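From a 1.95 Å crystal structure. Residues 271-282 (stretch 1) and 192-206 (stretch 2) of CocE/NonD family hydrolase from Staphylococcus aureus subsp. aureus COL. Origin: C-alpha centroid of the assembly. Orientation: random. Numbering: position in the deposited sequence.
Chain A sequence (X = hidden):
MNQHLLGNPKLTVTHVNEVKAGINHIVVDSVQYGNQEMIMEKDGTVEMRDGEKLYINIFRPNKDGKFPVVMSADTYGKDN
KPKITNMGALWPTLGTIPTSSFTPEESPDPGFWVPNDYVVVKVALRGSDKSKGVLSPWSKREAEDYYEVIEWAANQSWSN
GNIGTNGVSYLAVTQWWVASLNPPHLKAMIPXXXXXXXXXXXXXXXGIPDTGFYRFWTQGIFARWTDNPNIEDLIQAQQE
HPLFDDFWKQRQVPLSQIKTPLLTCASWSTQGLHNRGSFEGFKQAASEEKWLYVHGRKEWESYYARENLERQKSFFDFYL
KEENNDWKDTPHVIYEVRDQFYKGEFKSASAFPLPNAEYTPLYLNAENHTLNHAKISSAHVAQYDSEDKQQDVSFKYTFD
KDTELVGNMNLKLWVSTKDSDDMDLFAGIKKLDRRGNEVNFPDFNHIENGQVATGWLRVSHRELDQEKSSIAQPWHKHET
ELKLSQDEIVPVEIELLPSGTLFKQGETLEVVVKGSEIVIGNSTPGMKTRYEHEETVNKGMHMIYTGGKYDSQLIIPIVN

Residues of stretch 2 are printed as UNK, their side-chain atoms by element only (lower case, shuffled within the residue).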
ATOM      1  N   GLN A 271      -5.343   2.226   3.479  1.00  8.35           N
ATOM      2  CA  GLN A 271      -5.986   0.992   4.005  1.00  9.08           C
ATOM      3  C   GLN A 271      -6.955   0.525   2.960  1.00  8.70           C
ATOM      4  O   GLN A 271      -7.812   1.311   2.500  1.00 11.22           O
ATOM      5  CB  GLN A 271      -6.675   1.253   5.338  1.00  8.52           C
ATOM      6  CG  GLN A 271      -5.745   1.664   6.457  1.00  9.18           C
ATOM      7  CD  GLN A 271      -6.523   2.019   7.741  1.00 10.27           C
ATOM      8  OE1 GLN A 271      -7.404   1.269   8.174  1.00  9.94           O
ATOM      9  NE2 GLN A 271      -6.283   3.208   8.268  1.00 12.13           N
ATOM     10  N   GLY A 272      -6.777  -0.709   2.510  1.00  9.04           N
ATOM     11  CA  GLY A 272      -7.547  -1.274   1.413  1.00  7.74           C
ATOM     12  C   GLY A 272      -6.774  -1.485   0.143  1.00  9.54           C
ATOM     13  O   GLY A 272      -7.260  -2.127  -0.805  1.00  9.02           O
ATOM     14  N   LEU A 273      -5.560  -0.938   0.083  1.00  8.73           N
ATOM     15  CA  LEU A 273      -4.657  -1.250  -1.026  1.00 10.58           C
ATOM     16  C   LEU A 273      -3.259  -1.563  -0.449  1.00 10.82           C
ATOM     17  O   LEU A 273      -3.029  -2.703  -0.069  1.00 13.47           O
ATOM     18  CB  LEU A 273      -4.622  -0.127  -2.063  1.00 10.57           C
ATOM     19  CG  LEU A 273      -3.874  -0.481  -3.364  1.00 10.09           C
ATOM     20  CD1 LEU A 273      -4.495  -1.703  -4.061  1.00  8.45           C
ATOM     21  CD2 LEU A 273      -3.853   0.752  -4.292  1.00  8.69           C
ATOM     22  N   HIS A 274      -2.367  -0.593  -0.339  1.00  9.78           N
ATOM     23  CA  HIS A 274      -0.969  -0.899   0.013  1.00 10.62           C
ATOM     24  C   HIS A 274      -0.602  -1.024   1.491  1.00  9.93           C
ATOM     25  O   HIS A 274       0.482  -1.526   1.821  1.00  9.85           O
ATOM     26  CB  HIS A 274      -0.008   0.066  -0.683  1.00 10.52           C
ATOM     27  CG  HIS A 274      -0.152   0.096  -2.173  1.00 11.24           C
ATOM     28  ND1 HIS A 274      -0.019  -1.023  -2.966  1.00  7.26           N
ATOM     29  CD2 HIS A 274      -0.472   1.118  -3.006  1.00  8.61           C
ATOM     30  CE1 HIS A 274      -0.190  -0.675  -4.231  1.00 11.31           C
ATOM     31  NE2 HIS A 274      -0.476   0.620  -4.283  1.00  8.50           N
ATOM     32  N   ASN A 275      -1.435  -0.509   2.386  1.00  9.11           N
ATOM     33  CA  ASN A 275      -1.069  -0.382   3.788  1.00  9.22           C
ATOM     34  C   ASN A 275      -0.701  -1.725   4.412  1.00  7.97           C
ATOM     35  O   ASN A 275       0.376  -1.850   4.963  1.00  7.61           O
ATOM     36  CB  ASN A 275      -2.172   0.406   4.525  1.00  8.67           C
ATOM     37  CG  ASN A 275      -2.238   0.142   6.016  1.00 11.75           C
ATOM     38  OD1 ASN A 275      -2.398  -0.991   6.423  1.00 17.86           O
ATOM     39  ND2 ASN A 275      -2.179   1.219   6.837  1.00  7.04           N
ATOM     40  N   ARG A 276      -1.559  -2.734   4.288  1.00  8.46           N
ATOM     41  CA  ARG A 276      -1.328  -3.994   4.993  1.00  7.92           C
ATOM     42  C   ARG A 276       0.013  -4.583   4.618  1.00  9.16           C
ATOM     43  O   ARG A 276       0.784  -4.996   5.489  1.00  8.05           O
ATOM     44  CB  ARG A 276      -2.438  -5.004   4.723  1.00  9.70           C
ATOM     45  CG  ARG A 276      -2.266  -6.310   5.430  1.00  9.06           C
ATOM     46  CD  ARG A 276      -3.449  -7.246   5.196  1.00  8.82           C
ATOM     47  NE  ARG A 276      -3.316  -8.468   5.980  1.00  7.85           N
ATOM     48  CZ  ARG A 276      -2.499  -9.471   5.697  1.00  8.43           C
ATOM     49  NH1 ARG A 276      -1.748  -9.459   4.589  1.00  8.91           N
ATOM     50  NH2 ARG A 276      -2.447 -10.518   6.513  1.00  9.02           N
ATOM     51  N   GLY A 277       0.267  -4.656   3.317  1.00  9.43           N
ATOM     52  CA  GLY A 277       1.459  -5.305   2.789  1.00  9.81           C
ATOM     53  C   GLY A 277       2.723  -4.479   2.937  1.00  9.72           C
ATOM     54  O   GLY A 277       3.811  -5.041   2.984  1.00 10.77           O
ATOM     55  N   SER A 278       2.579  -3.150   3.046  1.00 10.08           N
ATOM     56  CA  SER A 278       3.714  -2.306   3.326  1.00 10.10           C
ATOM     57  C   SER A 278       4.282  -2.713   4.679  1.00  9.69           C
ATOM     58  O   SER A 278       5.513  -2.924   4.837  1.00  9.87           O
ATOM     59  CB  SER A 278       3.351  -0.794   3.242  1.00 10.47           C
ATOM     60  OG  SER A 278       2.915  -0.424   1.937  1.00 10.20           O
ATOM     61  N   PHE A 279       3.401  -2.872   5.662  1.00  9.22           N
ATOM     62  CA  PHE A 279       3.828  -3.286   7.006  1.00  7.75           C
ATOM     63  C   PHE A 279       4.304  -4.727   6.998  1.00  8.30           C
ATOM     64  O   PHE A 279       5.320  -5.051   7.674  1.00  8.61           O
ATOM     65  CB  PHE A 279       2.672  -3.135   8.014  1.00  7.54           C
ATOM     66  CG  PHE A 279       2.442  -1.712   8.451  1.00  7.86           C
ATOM     67  CD1 PHE A 279       3.264  -1.129   9.398  1.00 12.16           C
ATOM     68  CD2 PHE A 279       1.456  -0.948   7.864  1.00  9.06           C
ATOM     69  CE1 PHE A 279       3.073   0.164   9.811  1.00 13.24           C
ATOM     70  CE2 PHE A 279       1.272   0.389   8.242  1.00 11.64           C
ATOM     71  CZ  PHE A 279       2.114   0.948   9.201  1.00 11.37           C
ATOM     72  N   GLU A 280       3.575  -5.624   6.279  1.00  8.22           N
ATOM     73  CA  GLU A 280       4.024  -7.010   6.197  1.00  8.21           C
ATOM     74  C   GLU A 280       5.441  -7.137   5.644  1.00  8.61           C
ATOM     75  O   GLU A 280       6.253  -7.972   6.146  1.00  8.38           O
ATOM     76  CB  GLU A 280       3.094  -7.941   5.417  1.00  8.05           C
ATOM     77  CG  GLU A 280       1.764  -8.306   6.115  1.00  7.63           C
ATOM     78  CD  GLU A 280       1.913  -8.720   7.576  1.00 10.42           C
ATOM     79  OE1 GLU A 280       2.773  -9.578   7.830  1.00  8.60           O
ATOM     80  OE2 GLU A 280       1.169  -8.191   8.448  1.00 11.98           O
ATOM     81  N   GLY A 281       5.743  -6.316   4.629  1.00  7.86           N
ATOM     82  CA  GLY A 281       7.066  -6.364   3.984  1.00  7.69           C
ATOM     83  C   GLY A 281       8.127  -5.997   4.971  1.00  7.81           C
ATOM     84  O   GLY A 281       9.158  -6.670   5.106  1.00  9.29           O
ATOM     85  N   PHE A 282       7.894  -4.891   5.672  1.00  8.58           N
ATOM     86  CA  PHE A 282       8.875  -4.446   6.670  1.00  9.43           C
ATOM     87  C   PHE A 282       9.058  -5.483   7.769  1.00  9.39           C
ATOM     88  O   PHE A 282      10.188  -5.774   8.177  1.00 11.24           O
ATOM     89  CB  PHE A 282       8.498  -3.113   7.259  1.00  8.61           C
ATOM     90  CG  PHE A 282       9.406  -2.676   8.373  1.00  8.97           C
ATOM     91  CD1 PHE A 282      10.694  -2.228   8.113  1.00 10.97           C
ATOM     92  CD2 PHE A 282       9.012  -2.825   9.689  1.00  5.40           C
ATOM     93  CE1 PHE A 282      11.576  -1.841   9.174  1.00 10.26           C
ATOM     94  CE2 PHE A 282       9.848  -2.464  10.731  1.00  7.08           C
ATOM     95  CZ  PHE A 282      11.136  -1.969  10.495  1.00  9.81           C
ATOM     96  N   UNK A 192       8.053   2.118  -1.833  1.00  8.60           N
ATOM     97  CA  UNK A 192       7.349   3.225  -1.264  1.00  8.66           C
ATOM     98  C   UNK A 192       5.843   3.010  -1.475  1.00 10.69           C
ATOM     99  O   UNK A 192       5.266   3.480  -2.455  1.00 10.66           O
ATOM    100  c   UNK A 192       7.439   5.726  -1.037  1.00  8.48           C
ATOM    101  c   UNK A 192       9.616   6.365   0.235  1.00  8.18           C
ATOM    102  c   UNK A 192       9.313   8.255   1.761  1.00  8.85           C
ATOM    103  c   UNK A 192       8.001   8.406   1.382  1.00 10.27           C
ATOM    104  c   UNK A 192       6.212   6.318  -0.956  1.00  7.10           C
ATOM    105  c   UNK A 192       7.502   7.496   0.433  1.00  9.75           C
ATOM    106  c   UNK A 192      10.122   7.248   1.170  1.00  9.36           C
ATOM    107  c   UNK A 192       8.288   6.469  -0.137  1.00  8.62           C
ATOM    108  n   UNK A 192       6.261   7.396  -0.105  1.00  7.23           N
ATOM    109  c   UNK A 192       7.825   4.553  -1.887  1.00  7.99           C
ATOM    110  N   UNK A 193       5.221   2.327  -0.508  1.00  9.61           N
ATOM    111  CA  UNK A 193       3.788   1.931  -0.569  1.00  9.43           C
ATOM    112  C   UNK A 193       3.547   0.846  -1.632  1.00 10.25           C
ATOM    113  O   UNK A 193       3.236   1.134  -2.803  1.00 10.68           O
ATOM    114  c   UNK A 193       2.872   4.100   0.425  1.00  9.12           C
ATOM    115  o   UNK A 193       0.619   4.016   1.009  1.00 12.76           O
ATOM    116  c   UNK A 193       1.558   4.760   0.658  1.00 11.12           C
ATOM    117  o   UNK A 193       1.491   6.005   0.484  1.00 11.48           O
ATOM    118  c   UNK A 193       2.829   3.102  -0.769  1.00  9.99           C
ATOM    119  N   UNK A 194       3.705  -0.404  -1.203  1.00  9.40           N
ATOM    120  CA  UNK A 194       3.318  -1.526  -2.049  1.00  9.67           C
ATOM    121  C   UNK A 194       2.830  -2.762  -1.318  1.00  9.01           C
ATOM    122  O   UNK A 194       3.482  -3.257  -0.405  1.00  8.55           O
ATOM    123  N   UNK A 195       1.703  -3.290  -1.801  1.00  8.39           N
ATOM    124  CA  UNK A 195       1.187  -4.559  -1.348  1.00  9.39           C
ATOM    125  C   UNK A 195       2.108  -5.702  -1.782  1.00  9.08           C
ATOM    126  O   UNK A 195       3.011  -5.530  -2.587  1.00  8.95           O
ATOM    127  c   UNK A 195      -0.234  -4.792  -1.902  1.00  8.96           C
ATOM    128  c   UNK A 195      -0.243  -6.259  -3.948  1.00  8.75           C
ATOM    129  c   UNK A 195      -0.428  -4.882  -3.428  1.00 10.51           C
ATOM    130  c   UNK A 195      -1.852  -4.330  -3.784  1.00  9.95           C
ATOM    131  N   UNK A 196       1.869  -6.880  -1.227  1.00  8.89           N
ATOM    132  CA  UNK A 196       2.583  -8.060  -1.660  1.00  8.86           C
ATOM    133  C   UNK A 196       1.841  -9.401  -1.477  1.00  8.38           C
ATOM    134  O   UNK A 196       2.430 -10.442  -1.617  1.00  8.02           O
ATOM    135  n   UNK A 196       4.465  -6.695   0.883  1.00  7.72           N
ATOM    136  c   UNK A 196       3.895  -7.823   0.440  1.00  8.31           C
ATOM    137  o   UNK A 196       3.296  -8.582   1.165  1.00 12.01           O
ATOM    138  c   UNK A 196       3.956  -8.066  -1.016  1.00  8.92           C
ATOM    139  N   UNK A 197       0.534  -9.339  -1.207  1.00  8.36           N
ATOM    140  CA  UNK A 197      -0.354 -10.499  -1.117  1.00  7.72           C
ATOM    141  C   UNK A 197      -1.672 -10.119  -1.756  1.00  7.05           C
ATOM    142  O   UNK A 197      -2.522  -9.534  -1.132  1.00  8.78           O
ATOM    143  c   UNK A 197      -0.542 -10.924   0.338  1.00  6.77           C
ATOM    144  o   UNK A 197      -2.121 -12.626  -0.461  1.00  9.71           O
ATOM    145  c   UNK A 197      -1.400 -12.215   0.496  1.00 10.14           C
ATOM    146  o   UNK A 197      -1.387 -12.760   1.644  1.00  9.16           O
ATOM    147  N   UNK A 198      -1.809 -10.398  -3.038  1.00  7.74           N
ATOM    148  CA  UNK A 198      -2.939  -9.897  -3.798  1.00  7.51           C
ATOM    149  C   UNK A 198      -4.255 -10.372  -3.241  1.00  8.58           C
ATOM    150  O   UNK A 198      -5.214  -9.595  -3.212  1.00  9.57           O
ATOM    151  c   UNK A 198      -1.850  -9.528  -6.026  1.00  9.07           C
ATOM    152  c   UNK A 198      -2.851 -10.304  -5.277  1.00  8.21           C
ATOM    153 se   UNK A 198      -1.810 -10.038  -7.959  1.00 21.02          SE
ATOM    154  c   UNK A 198      -3.614  -9.255  -8.452  1.00 10.22           C
ATOM    155  N   UNK A 199      -4.345 -11.642  -2.856  1.00  7.24           N
ATOM    156  CA  UNK A 199      -5.606 -12.147  -2.345  1.00  8.37           C
ATOM    157  C   UNK A 199      -6.121 -11.350  -1.114  1.00  8.28           C
ATOM    158  O   UNK A 199      -7.294 -11.088  -0.986  1.00  8.46           O
ATOM    159  c   UNK A 199      -8.989 -15.102  -1.977  1.00 11.54           C
ATOM    160  o   UNK A 199     -10.481 -15.528  -0.153  1.00  9.34           O
ATOM    161  c   UNK A 199      -9.251 -15.107  -0.631  1.00 10.27           C
ATOM    162  c   UNK A 199      -8.293 -14.632   0.273  1.00  6.44           C
ATOM    163  c   UNK A 199      -6.755 -14.172  -1.510  1.00  8.51           C
ATOM    164  c   UNK A 199      -5.472 -13.636  -1.962  1.00  7.84           C
ATOM    165  c   UNK A 199      -7.700 -14.635  -2.427  1.00 11.22           C
ATOM    166  c   UNK A 199      -7.083 -14.181  -0.154  1.00  6.31           C
ATOM    167  N   UNK A 200      -5.229 -10.995  -0.207  1.00  9.15           N
ATOM    168  CA  UNK A 200      -5.615 -10.371   1.037  1.00  8.87           C
ATOM    169  C   UNK A 200      -5.683  -8.891   0.946  1.00  9.71           C
ATOM    170  O   UNK A 200      -6.231  -8.265   1.878  1.00 11.07           O
ATOM    171  c   UNK A 200      -4.667 -10.761   2.174  1.00  9.22           C
ATOM    172  c   UNK A 200      -3.933 -12.536   3.857  1.00  8.74           C
ATOM    173  c   UNK A 200      -3.794 -14.984   3.632  1.00 11.40           C
ATOM    174  c   UNK A 200      -4.908 -12.174   2.683  1.00  7.22           C
ATOM    175  n   UNK A 200      -4.191 -13.909   4.284  1.00  7.26           N
ATOM    176  n   UNK A 200      -3.058 -14.858   2.542  1.00 10.35           N
ATOM    177  n   UNK A 200      -4.132 -16.192   4.076  1.00 11.02           N
ATOM    178  N   UNK A 201      -5.088  -8.305  -0.098  1.00  9.92           N
ATOM    179  CA  UNK A 201      -4.824  -6.862  -0.078  1.00 10.41           C
ATOM    180  C   UNK A 201      -5.526  -6.057  -1.143  1.00 12.56           C
ATOM    181  O   UNK A 201      -5.795  -4.895  -0.894  1.00 14.01           O
ATOM    182  o   UNK A 201      -0.539  -7.071   0.566  1.00 12.34           O
ATOM    183  c   UNK A 201      -2.802  -7.217   1.321  1.00  8.98           C
ATOM    184  c   UNK A 201      -3.328  -6.554   0.022  1.00  9.47           C
ATOM    185  c   UNK A 201      -1.317  -7.320   1.520  1.00 10.59           C
ATOM    186  o   UNK A 201      -0.925  -7.710   2.669  1.00 11.67           O
ATOM    187  N   UNK A 202      -5.866  -6.668  -2.289  1.00 11.26           N
ATOM    188  CA  UNK A 202      -6.529  -5.933  -3.374  1.00 10.94           C
ATOM    189  C   UNK A 202      -7.692  -6.716  -4.032  1.00 10.58           C
ATOM    190  O   UNK A 202      -8.705  -6.115  -4.330  1.00 11.38           O
ATOM    191  c   UNK A 202      -5.539  -5.425  -4.467  1.00 10.77           C
ATOM    192  c   UNK A 202      -4.886  -6.585  -5.264  1.00 10.49           C
ATOM    193  c   UNK A 202      -6.248  -4.422  -5.401  1.00  9.23           C
ATOM    194  N   UNK A 203      -7.501  -8.020  -4.316  1.00  9.25           N
ATOM    195  CA  UNK A 203      -8.541  -8.862  -4.962  1.00  9.38           C
ATOM    196  C   UNK A 203      -9.763  -9.105  -4.038  1.00  8.81           C
ATOM    197  O   UNK A 203     -10.914  -9.151  -4.485  1.00  9.57           O
ATOM    198  c   UNK A 203      -7.931 -10.220  -5.503  1.00  8.77           C
ATOM    199  N   UNK A 204      -9.496  -9.263  -2.740  1.00  9.51           N
ATOM    200  CA  UNK A 204     -10.521  -9.493  -1.746  1.00  8.72           C
ATOM    201  C   UNK A 204     -10.109  -8.829  -0.458  1.00  9.22           C
ATOM    202  O   UNK A 204      -8.940  -8.760  -0.102  1.00  9.60           O
ATOM    203  c   UNK A 204     -10.733 -10.998  -1.432  1.00  8.68           C
ATOM    204  c   UNK A 204     -10.978 -11.871  -2.662  1.00  5.82           C
ATOM    205  c   UNK A 204     -10.121 -13.104  -4.520  1.00  8.89           C
ATOM    206  c   UNK A 204      -9.902 -12.315  -3.415  1.00  7.79           C
ATOM    207  c   UNK A 204     -12.505 -12.988  -4.199  1.00  7.18           C
ATOM    208  c   UNK A 204     -12.289 -12.247  -3.057  1.00  4.56           C
ATOM    209  c   UNK A 204     -11.430 -13.415  -4.923  1.00  6.53           C
ATOM    210  N   UNK A 205     -11.079  -8.336   0.261  1.00  9.00           N
ATOM    211  CA  UNK A 205     -10.821  -7.880   1.624  1.00  9.05           C
ATOM    212  C   UNK A 205     -11.538  -8.788   2.582  1.00  8.82           C
ATOM    213  O   UNK A 205     -12.749  -8.860   2.567  1.00  8.96           O
ATOM    214  c   UNK A 205     -10.592  -5.513   0.891  1.00 10.16           C
ATOM    215  n   UNK A 205     -11.220  -4.940  -0.190  1.00 12.03           N
ATOM    216  n   UNK A 205      -9.197  -4.232  -0.210  1.00 11.27           N
ATOM    217  c   UNK A 205     -11.281  -6.450   1.795  1.00  9.92           C
ATOM    218  c   UNK A 205     -10.357  -4.173  -0.831  1.00 12.25           C
ATOM    219  c   UNK A 205      -9.307  -5.083   0.860  1.00 12.30           C
ATOM    220  N   UNK A 206     -10.775  -9.519   3.405  1.00  8.97           N
ATOM    221  CA  UNK A 206     -11.430 -10.483   4.301  1.00  8.33           C
ATOM    222  C   UNK A 206     -12.227 -11.525   3.566  1.00  7.87           C
ATOM    223  O   UNK A 206     -13.177 -12.090   4.103  1.00  6.16           O
TER
HETATM  224  O   HOH W   1       1.144   1.852   2.579  1.00 10.24           O
HETATM  225  O   HOH W   2       0.195 -11.475   3.563  1.00  7.25           O

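Position 192 carries one carbon followed by fused five- and six-membered rings holding eight carbons and one nitrogen, an indole that points away from stretch 1 and stays 8.0 Å or more from it; it is Trp192. Position 193 has three side-chain carbons, the third bearing two oxygens. Such a chain can be only glutamate, Glu193. Its backbone O lies over one face of the His274 imidazole, 3.6 Å from His274 CG, while its carboxylate receives a hydrogen bond from water 1, which also donates to Ser278 OG.

Position 194 has no side-chain atoms and is Gly194. Its N makes a weak hydrogen bond to Ser278 OG (3.2 Å), a hydroxyl that itself donates to His274 O, 2.7 Å from Ser278 OG. At position 195 four carbons fork at the second, which defines Leu195. The backbone N of Leu195 donates to His274 ND1 (3.1 Å) near the plane of the ring, and the side chain packs against Leu273, with Leu195 CD2 3.7 Å from Leu273 CD1.

Position 196 has two carbons, the second bearing one oxygen and one nitrogen: an amide, Asn196. Its ND2 donates to Gly277 O at 2.8 Å. Position 197 has the same carbon skeleton but ends in two oxygens, giving Asp197, the N-cap residue of the following helix. Water 2 links Asp197 OD2 to Arg276 NH1; these two atoms are themselves 4.4 Å apart, too far for a salt bridge.

Position 198, an unbranched chain of two carbons, selenium and a terminal carbon, is Met198, modelled as selenomethionine. Position 199 bears one carbon and a six-carbon ring with an oxygen, hence Tyr199. Neither reaches stretch 1. Position 200 runs through three carbons and a nitrogen to a carbon with two more nitrogens: Arg200. Its CD sits over one face of the Arg276 guanidinium, 3.7 Å from Arg276 NH2, and its NH1 forms a salt bridge with Asp197 OD2 (2.8 Å).

Position 201, three carbons ending in two oxygens, is Glu201. Its OE2 takes a hydrogen bond from Arg276 NH1 within a salt bridge (2.7 Å), and its OE1 accepts from the N atoms of Asn196 and Asp197. Position 202, one carbon carrying two others, is Val202, whose CG2 is 3.5 Å from Leu273 CD1. Position 203, a single carbon, is Ala203, and position 204, one carbon and a plain six-carbon ring, is Phe204; both lie out of reach. Position 205, one carbon and a five-membered ring with two nitrogens, is His205, whose NE2 donates to Gly272 O (2.9 Å). Position 206 lacks a side chain and is Gly206.

The contact combines a small apolar patch around Leu273 with polar links along the chain. Gly277 permits the close approach: its CA is 4.2 Å from Leu195 CA, and a CB there would clash with Leu195, Asn196 and Glu201. Glu201, from the helix, thus both holds the loop just before it through OE1 and binds Arg276 through OE2.

Stretch 2, residues 192-206: WEGLNDMYREVAFHG
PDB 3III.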